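Local coordinates for protein Cwp19 (Clostridioides difficile, PDB 5OQ3) that probably degrades cell-wall peptidoglycan, and is represented here by its TIM-barrel glycoside hydrolase domain, at residues I284-P289 and D319-Q324. Sequence-based numbering, arbitrary orientation.
Sequences IDYVVP and DLYIGQ
Asp285 to Pro289 runs parallel to Asp319 to Gly323, and four backbone hydrogen bonds join them: Asp319 N to Asp285 O, Val287 N to Asp319 O (2.8 Å), Tyr321 N to Val287 O, and Gly323 N to Pro289 O. The proline has no N-H to offer, and its CD instead lies 3.3 Å from Tyr321 O. The pair exemplifies how side chains alternate along parallel barrel strands. Inside the barrel Tyr286 and Tyr321 meet: a chi1 of 75° turns the Tyr286 ring so that one face receives Tyr321 CE2, 3.6 Å from Tyr286 CG, with the planes inclined at 49°. Val288 CG2 fits at the edge of both rings, 4.0 Å from Tyr321 CD2. The Tyr286 hydroxyl is hydrogen-bonded to His120 of strand 118-123 and His188 of strand 186-189, which should fix the ring's far end. Outward-facing residues meet the connecting helix instead: Leu320 CD1 packs tightly on Pro289 CD (3.5 Å) and also meets Val287 CG1, while Trp309 of helix 302-313 covers Leu320 and Pro289. Strand 286-287, this helix and strand 319-324 thus form a right-handed beta-alpha-beta crossover, the repeating unit of the TIM barrel, here its sixth and seventh strands.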
loop_
_atom_site.group_PDB
_atom_site.type_symbol
_atom_site.label_atom_id
_atom_site.label_comp_id
_atom_site.label_asym_id
_atom_site.label_seq_id
_atom_site.Cartn_x
_atom_site.Cartn_y
_atom_site.Cartn_z
ATOM N N ILE A 284 -11.950 7.101 -1.830
ATOM C CA ILE A 284 -10.543 7.232 -2.166
ATOM C C ILE A 284 -10.440 8.190 -3.364
ATOM O O ILE A 284 -11.392 8.314 -4.137
ATOM C CB ILE A 284 -9.904 5.844 -2.502
ATOM C CG1 ILE A 284 -10.629 5.118 -3.647
ATOM C CG2 ILE A 284 -9.839 4.968 -1.236
ATOM C CD1 ILE A 284 -10.099 3.752 -3.953
ATOM N N ASP A 285 -9.274 8.812 -3.502
ATOM C CA ASP A 285 -8.991 9.611 -4.698
ATOM C C ASP A 285 -8.387 8.816 -5.846
ATOM O O ASP A 285 -8.542 9.185 -7.011
ATOM C CB ASP A 285 -8.034 10.752 -4.367
ATOM C CG ASP A 285 -8.583 11.762 -3.392
ATOM O OD1 ASP A 285 -9.701 12.224 -3.607
ATOM O OD2 ASP A 285 -7.873 12.070 -2.418
ATOM N N TYR A 286 -7.660 7.744 -5.504
ATOM C CA TYR A 286 -7.023 6.883 -6.506
ATOM C C TYR A 286 -6.990 5.465 -6.032
ATOM O O TYR A 286 -7.020 5.197 -4.842
ATOM C CB TYR A 286 -5.629 7.427 -6.884
ATOM C CG TYR A 286 -4.469 7.268 -5.936
ATOM C CD1 TYR A 286 -3.779 6.058 -5.869
ATOM C CD2 TYR A 286 -4.018 8.311 -5.155
ATOM C CE1 TYR A 286 -2.662 5.918 -5.074
ATOM C CE2 TYR A 286 -2.863 8.174 -4.375
ATOM C CZ TYR A 286 -2.199 6.961 -4.343
ATOM O OH TYR A 286 -1.038 6.817 -3.580
ATOM N N VAL A 287 -6.883 4.546 -6.996
ATOM C CA VAL A 287 -6.852 3.120 -6.715
ATOM C C VAL A 287 -5.792 2.497 -7.615
ATOM O O VAL A 287 -5.610 2.888 -8.787
ATOM C CB VAL A 287 -8.265 2.497 -6.968
ATOM C CG1 VAL A 287 -8.659 2.534 -8.460
ATOM C CG2 VAL A 287 -8.348 1.096 -6.395
ATOM N N VAL A 288 -5.065 1.534 -7.025
ATOM C CA VAL A 288 -3.923 0.886 -7.686
ATOM C C VAL A 288 -4.044 -0.633 -7.609
ATOM O O VAL A 288 -3.347 -1.281 -6.822
ATOM C CB VAL A 288 -2.562 1.371 -7.135
ATOM C CG1 VAL A 288 -1.448 0.893 -8.032
ATOM C CG2 VAL A 288 -2.538 2.864 -6.928
ATOM N N PRO A 289 -4.936 -1.251 -8.411
ATOM C CA PRO A 289 -5.006 -2.695 -8.356
ATOM C C PRO A 289 -3.644 -3.293 -8.700
ATOM O O PRO A 289 -2.968 -2.861 -9.645
ATOM C CB PRO A 289 -6.075 -3.042 -9.405
ATOM C CG PRO A 289 -6.143 -1.825 -10.290
ATOM C CD PRO A 289 -5.774 -0.657 -9.461
ATOM N N ASP A 319 -9.014 8.152 -9.755
ATOM C CA ASP A 319 -7.900 7.883 -10.649
ATOM C C ASP A 319 -7.421 6.447 -10.534
ATOM O O ASP A 319 -7.161 5.934 -9.436
ATOM C CB ASP A 319 -6.748 8.870 -10.373
ATOM C CG ASP A 319 -7.106 10.295 -10.629
ATOM O OD1 ASP A 319 -7.857 10.610 -11.571
ATOM O OD2 ASP A 319 -6.586 11.126 -9.853
ATOM N N LEU A 320 -7.300 5.819 -11.695
ATOM C CA LEU A 320 -6.829 4.447 -11.793
ATOM C C LEU A 320 -5.368 4.384 -12.233
ATOM O O LEU A 320 -5.023 4.855 -13.344
ATOM C CB LEU A 320 -7.706 3.674 -12.779
ATOM C CG LEU A 320 -7.263 2.252 -13.140
ATOM C CD1 LEU A 320 -7.210 1.323 -11.926
ATOM C CD2 LEU A 320 -8.230 1.703 -14.196
ATOM N N TYR A 321 -4.535 3.744 -11.401
ATOM C CA TYR A 321 -3.138 3.469 -11.773
ATOM C C TYR A 321 -2.983 1.963 -11.716
ATOM O O TYR A 321 -3.549 1.344 -10.841
ATOM C CB TYR A 321 -2.135 4.168 -10.821
ATOM C CG TYR A 321 -2.395 5.628 -10.534
ATOM C CD1 TYR A 321 -2.629 6.531 -11.556
ATOM C CD2 TYR A 321 -2.422 6.099 -9.250
ATOM C CE1 TYR A 321 -2.859 7.871 -11.295
ATOM C CE2 TYR A 321 -2.630 7.456 -8.976
ATOM C CZ TYR A 321 -2.865 8.301 -9.997
ATOM O OH TYR A 321 -3.079 9.622 -9.701
ATOM N N ILE A 322 -2.189 1.374 -12.613
ATOM C CA ILE A 322 -1.968 -0.049 -12.581
ATOM C C ILE A 322 -0.719 -0.386 -11.797
ATOM O O ILE A 322 0.354 0.190 -12.031
ATOM C CB ILE A 322 -1.852 -0.623 -14.001
ATOM C CG1 ILE A 322 -3.073 -0.252 -14.832
ATOM C CG2 ILE A 322 -1.558 -2.120 -13.958
ATOM C CD1 ILE A 322 -4.412 -0.676 -14.272
ATOM N N GLY A 323 -0.884 -1.307 -10.822
ATOM C CA GLY A 323 0.271 -1.837 -10.129
ATOM C C GLY A 323 0.982 -2.856 -10.995
ATOM O O GLY A 323 0.412 -3.893 -11.361
ATOM N N GLN A 324 2.259 -2.587 -11.287
ATOM C CA GLN A 324 3.064 -3.401 -12.196
ATOM C C GLN A 324 4.036 -4.266 -11.426
ATOM O O GLN A 324 4.879 -3.756 -10.672
ATOM C CB GLN A 324 3.869 -2.480 -13.155
ATOM C CG GLN A 324 3.117 -1.338 -13.844
ATOM C CD GLN A 324 2.063 -1.685 -14.906
ATOM O OE1 GLN A 324 1.403 -0.791 -15.390
ATOM N NE2 GLN A 324 1.950 -2.929 -15.340
#